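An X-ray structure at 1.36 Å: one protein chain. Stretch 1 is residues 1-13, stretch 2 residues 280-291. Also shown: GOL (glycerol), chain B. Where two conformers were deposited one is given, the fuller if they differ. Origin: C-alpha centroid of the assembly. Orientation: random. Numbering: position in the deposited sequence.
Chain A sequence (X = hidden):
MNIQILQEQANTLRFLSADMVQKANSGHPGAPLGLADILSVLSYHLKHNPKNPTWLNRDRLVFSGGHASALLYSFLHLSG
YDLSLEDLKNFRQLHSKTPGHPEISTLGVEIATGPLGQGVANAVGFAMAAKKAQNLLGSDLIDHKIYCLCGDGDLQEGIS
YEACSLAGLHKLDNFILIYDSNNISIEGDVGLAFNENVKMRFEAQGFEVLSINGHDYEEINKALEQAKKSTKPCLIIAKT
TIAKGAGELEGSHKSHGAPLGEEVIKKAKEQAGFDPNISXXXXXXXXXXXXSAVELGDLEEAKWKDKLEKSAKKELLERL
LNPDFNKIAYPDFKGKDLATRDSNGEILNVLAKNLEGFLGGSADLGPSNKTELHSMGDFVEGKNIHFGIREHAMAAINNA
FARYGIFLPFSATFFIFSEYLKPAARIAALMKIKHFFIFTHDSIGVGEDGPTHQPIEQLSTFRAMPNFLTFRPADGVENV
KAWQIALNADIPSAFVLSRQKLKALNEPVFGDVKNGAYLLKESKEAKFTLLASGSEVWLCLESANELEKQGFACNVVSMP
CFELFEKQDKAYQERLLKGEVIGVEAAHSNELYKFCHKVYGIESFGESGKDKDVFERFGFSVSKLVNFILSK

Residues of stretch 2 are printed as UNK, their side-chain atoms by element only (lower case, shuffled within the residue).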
# COMPACT_ATOMS: atom_id res chain seq x y z
N MSE A 1 -22.17 36.65 15.42
CA MSE A 1 -22.23 35.95 14.08
C MSE A 1 -23.49 36.40 13.32
O MSE A 1 -24.60 36.26 13.84
CB MSE A 1 -22.24 34.43 14.24
CG MSE A 1 -21.81 33.74 12.94
SE MSE A 1 -22.05 31.79 12.65
CE MSE A 1 -23.99 31.74 12.54
N ASN A 2 -23.30 36.94 12.11
CA ASN A 2 -24.40 37.42 11.21
C ASN A 2 -23.98 37.32 9.73
O ASN A 2 -22.80 37.12 9.46
CB ASN A 2 -24.87 38.84 11.56
CG ASN A 2 -23.83 39.95 11.27
OD1 ASN A 2 -23.43 40.69 12.17
ND2 ASN A 2 -23.50 40.16 10.01
N ILE A 3 -24.91 37.46 8.79
CA ILE A 3 -24.62 37.17 7.37
C ILE A 3 -23.60 38.13 6.75
O ILE A 3 -22.79 37.73 5.90
CB ILE A 3 -25.90 37.12 6.46
CG1 ILE A 3 -26.89 36.05 6.93
CG2 ILE A 3 -25.48 36.88 4.99
CD1 ILE A 3 -26.31 34.68 7.07
N GLN A 4 -23.66 39.39 7.16
CA GLN A 4 -22.78 40.40 6.62
C GLN A 4 -21.34 40.15 7.02
O GLN A 4 -20.42 40.15 6.17
CB GLN A 4 -23.25 41.79 7.07
CG GLN A 4 -24.58 42.20 6.45
CD GLN A 4 -25.80 41.45 7.03
OE1 GLN A 4 -26.02 41.44 8.25
NE2 GLN A 4 -26.58 40.81 6.16
N ILE A 5 -21.10 39.88 8.30
CA ILE A 5 -19.73 39.63 8.75
C ILE A 5 -19.25 38.30 8.19
O ILE A 5 -18.10 38.19 7.76
CB ILE A 5 -19.54 39.68 10.30
CG1 ILE A 5 -18.05 39.49 10.68
CG2 ILE A 5 -20.29 38.61 11.00
CD1 ILE A 5 -17.13 40.61 10.22
N LEU A 6 -20.12 37.28 8.14
CA LEU A 6 -19.69 35.97 7.64
C LEU A 6 -19.29 36.03 6.17
O LEU A 6 -18.32 35.41 5.76
CB LEU A 6 -20.76 34.90 7.84
CG LEU A 6 -20.76 34.26 9.23
CD1 LEU A 6 -19.51 33.39 9.40
CD2 LEU A 6 -20.84 35.29 10.34
N GLN A 7 -20.03 36.79 5.38
CA GLN A 7 -19.70 36.93 3.97
C GLN A 7 -18.33 37.61 3.79
O GLN A 7 -17.51 37.16 3.00
CB GLN A 7 -20.76 37.77 3.27
CG GLN A 7 -20.52 37.91 1.82
CD GLN A 7 -21.60 38.77 1.17
OE1 GLN A 7 -21.30 39.66 0.35
NE2 GLN A 7 -22.86 38.53 1.55
N GLU A 8 -18.09 38.66 4.57
CA GLU A 8 -16.80 39.32 4.50
C GLU A 8 -15.67 38.39 4.93
O GLU A 8 -14.63 38.32 4.29
CB GLU A 8 -16.79 40.61 5.31
CG GLU A 8 -15.55 41.47 4.98
CD GLU A 8 -15.32 42.64 5.91
OE1 GLU A 8 -14.78 42.41 7.02
OE2 GLU A 8 -15.63 43.80 5.52
N GLN A 9 -15.89 37.64 6.02
CA GLN A 9 -14.89 36.68 6.50
C GLN A 9 -14.61 35.62 5.45
O GLN A 9 -13.44 35.30 5.17
CB GLN A 9 -15.36 36.05 7.82
CG GLN A 9 -15.19 36.98 8.99
CD GLN A 9 -15.60 36.30 10.28
OE1 GLN A 9 -16.79 36.15 10.56
NE2 GLN A 9 -14.61 35.80 11.03
N ALA A 10 -15.65 35.06 4.85
CA ALA A 10 -15.48 34.00 3.84
C ALA A 10 -14.75 34.54 2.64
O ALA A 10 -13.84 33.89 2.10
CB ALA A 10 -16.83 33.40 3.45
N ASN A 11 -15.12 35.74 2.19
CA ASN A 11 -14.45 36.29 1.04
C ASN A 11 -12.99 36.67 1.32
O ASN A 11 -12.14 36.56 0.45
CB ASN A 11 -15.27 37.46 0.46
CG ASN A 11 -16.51 36.96 -0.26
OD1 ASN A 11 -16.55 35.83 -0.73
ND2 ASN A 11 -17.54 37.80 -0.34
N THR A 12 -12.70 37.07 2.56
CA THR A 12 -11.32 37.32 2.98
C THR A 12 -10.52 36.04 2.80
O THR A 12 -9.42 36.05 2.23
CB THR A 12 -11.24 37.83 4.42
OG1 THR A 12 -11.97 39.07 4.51
CG2 THR A 12 -9.79 38.08 4.85
N LEU A 13 -11.05 34.93 3.29
CA LEU A 13 -10.38 33.63 3.10
C LEU A 13 -10.24 33.29 1.62
O LEU A 13 -9.19 32.77 1.21
CB LEU A 13 -11.13 32.52 3.82
CG LEU A 13 -11.12 32.49 5.35
CD1 LEU A 13 -12.26 31.60 5.87
CD2 LEU A 13 -9.76 32.05 5.92
N UNK A 280 -3.67 40.32 -1.10
CA UNK A 280 -3.41 40.01 0.30
C UNK A 280 -4.05 41.01 1.26
O UNK A 280 -3.41 41.48 2.21
c UNK A 280 -0.21 36.63 -1.71
c UNK A 280 -1.29 37.44 0.26
c UNK A 280 -0.74 36.39 -0.49
c UNK A 280 -0.76 38.95 -1.49
c UNK A 280 -1.91 39.86 0.54
c UNK A 280 -1.30 38.74 -0.24
c UNK A 280 -0.20 37.91 -2.22
N UNK A 281 -5.31 41.35 0.98
CA UNK A 281 -6.05 42.34 1.73
C UNK A 281 -6.89 41.68 2.80
O UNK A 281 -7.62 40.73 2.54
c UNK A 281 -6.98 43.12 0.80
c UNK A 281 -7.77 44.17 1.52
c UNK A 281 -8.10 45.97 2.74
n UNK A 281 -9.28 45.42 2.50
n UNK A 281 -7.17 45.24 2.15
c UNK A 281 -9.09 44.28 1.77
N UNK A 282 -6.84 42.22 4.01
CA UNK A 282 -7.67 41.77 5.12
C UNK A 282 -8.50 42.97 5.62
O UNK A 282 -7.96 43.89 6.24
c UNK A 282 -5.91 40.05 5.71
c UNK A 282 -7.76 40.71 7.39
c UNK A 282 -4.87 39.49 6.68
c UNK A 282 -6.82 41.17 6.25
N UNK A 283 -9.81 42.99 5.31
CA UNK A 283 -10.63 44.11 5.80
C UNK A 283 -10.69 44.17 7.31
O UNK A 283 -10.58 43.13 7.97
c UNK A 283 -12.02 43.82 5.23
c UNK A 283 -11.86 42.77 4.25
c UNK A 283 -10.61 42.03 4.53
N UNK A 284 -10.88 45.36 7.85
CA UNK A 284 -10.93 45.54 9.32
C UNK A 284 -11.90 44.67 10.09
O UNK A 284 -11.51 44.08 11.09
c UNK A 284 -10.03 47.88 9.67
n UNK A 284 -9.48 47.62 12.02
c UNK A 284 -11.24 47.01 9.67
o UNK A 284 -7.92 47.13 10.50
c UNK A 284 -9.05 47.52 10.78
N UNK A 285 -13.17 44.60 9.70
CA UNK A 285 -14.15 43.85 10.49
C UNK A 285 -13.74 42.39 10.58
O UNK A 285 -13.81 41.78 11.65
c UNK A 285 -15.59 44.00 9.91
N UNK A 286 -13.30 41.83 9.45
CA UNK A 286 -12.86 40.45 9.40
C UNK A 286 -11.58 40.26 10.19
O UNK A 286 -11.43 39.28 10.90
o UNK A 286 -13.95 39.81 7.33
c UNK A 286 -12.67 39.98 7.95
N UNK A 287 -10.64 41.21 10.08
CA UNK A 287 -9.38 41.13 10.83
C UNK A 287 -9.64 40.98 12.33
O UNK A 287 -9.11 40.08 12.98
c UNK A 287 -7.17 42.40 11.25
c UNK A 287 -5.41 43.95 12.27
c UNK A 287 -8.53 42.38 10.56
c UNK A 287 -6.47 43.74 11.17
n UNK A 287 -4.26 43.01 12.08
N UNK A 288 -10.49 41.86 12.85
CA UNK A 288 -10.79 41.88 14.28
C UNK A 288 -11.53 40.62 14.68
O UNK A 288 -11.22 40.03 15.71
c UNK A 288 -11.73 45.59 14.34
c UNK A 288 -11.63 43.12 14.63
c UNK A 288 -10.84 44.40 14.39
c UNK A 288 -12.13 43.10 16.08
N UNK A 289 -12.52 40.23 13.90
CA UNK A 289 -13.32 39.06 14.24
C UNK A 289 -12.50 37.77 14.22
O UNK A 289 -12.54 37.00 15.19
n UNK A 289 -18.83 38.20 14.49
c UNK A 289 -14.53 38.97 13.32
n UNK A 289 -18.68 40.11 15.75
n UNK A 289 -16.80 38.85 15.45
c UNK A 289 -16.03 37.69 15.00
c UNK A 289 -15.46 37.77 13.58
c UNK A 289 -18.10 39.04 15.23
N UNK A 290 -11.73 37.52 13.17
CA UNK A 290 -10.86 36.35 13.15
C UNK A 290 -9.81 36.40 14.28
O UNK A 290 -9.57 35.37 14.93
c UNK A 290 -11.21 36.16 9.52
c UNK A 290 -10.93 35.50 10.71
c UNK A 290 -10.13 36.18 11.80
c UNK A 290 -12.28 34.21 8.66
c UNK A 290 -11.85 35.52 8.51
c UNK A 290 -11.35 34.18 10.85
c UNK A 290 -12.04 33.53 9.81
N UNK A 291 -9.21 37.55 14.56
CA UNK A 291 -8.12 37.57 15.54
C UNK A 291 -8.65 37.47 16.99
O UNK A 291 -7.88 37.21 17.91
o UNK A 291 -5.85 41.19 14.51
c UNK A 291 -6.83 41.35 15.29
c UNK A 291 -7.70 40.14 15.75
o UNK A 291 -7.14 42.49 15.69
c UNK A 291 -7.17 38.78 15.32
C1 GOL B . -14.68 34.15 14.66
O1 GOL B . -14.27 34.10 13.31
C2 GOL B . -13.65 33.53 15.61
O2 GOL B . -12.38 34.13 15.44
C3 GOL B . -14.09 33.71 17.06
O3 GOL B . -15.40 33.20 17.23
O HOH W 1 -14.37 45.62 7.25
O HOH W 2 -8.49 38.64 1.08

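Position 280 carries seven carbons, one leading into a six-membered ring; it points away from stretch 1 and touches nothing there. It is Phe 280. Position 281 has one carbon and then a five-membered ring of three carbons and two nitrogens, so it is His 281. Its backbone matters more than its ring: one water donates to His 281 O (2.7 Å) and to Thr 12 O (3.0 Å), tying the loop to the first helix.

At 282, four carbons fork at the first, one arm two carbons long: Ile 282, whose CG2 lies 4.2 Å from Thr 12 CG2. At 283, three carbons close a ring onto the backbone nitrogen, the mark of Pro 283. It takes the N-cap position of the second helix and points toward the first, its CB 3.6 Å from Glu 8 CD and its CD 3.3 Å from Thr 12 OG1.

Position 284 has three carbons, the third bearing an oxygen and a nitrogen, and is turned away: Gln 284. Position 285 has a single carbon, hence Ala 285; its CB meets Ile 5 CD1 at 3.7 Å and Glu 8 OE1 at 3.4 Å.

Position 286 shows one carbon and one oxygen, the oxygen 2.7 Å from Glu 8 OE1. This is Ser 286, and OG donates that hydrogen bond. Its backbone N adds a weak one to the same Glu 8 OE1 (2.9 Å).

Position 287, four carbons in a row ending in nitrogen, is Lys 287, facing away. Position 288, four carbons forked at the first, with one arm two carbons long, is Ile 288, also without contact.

At 289, three carbons, a nitrogen and a carbon with two more nitrogens spell Arg 289. Ile 5 CG1 lies over one guanidinium face, while NH1 stands 3.8 Å from Met 1 N, a like-charge approach.

Position 290, one carbon and a six-carbon ring, is Phe 290. Gln 9 NE2 sits over one ring face, and CZ reaches Leu 13 CD1 at 3.8 Å. Position 291, three carbons with two oxygens on the third, is Glu 291, salt-bridged to Lys 287.

The helices cross at 90°, their axes 8.9 Å apart at closest approach. A small knob, Ser 286, fits among Ile 5, Glu 8, Gln 9 and Thr 12, while Glu 8 accepts from the first turn of the second helix: OE1 directly from Ser 286, OE2 through a water that accepts from Ala 285 N. Apolar contacts flank this polar center.

Stretch 2 280-291: FHIPQASKIRFE
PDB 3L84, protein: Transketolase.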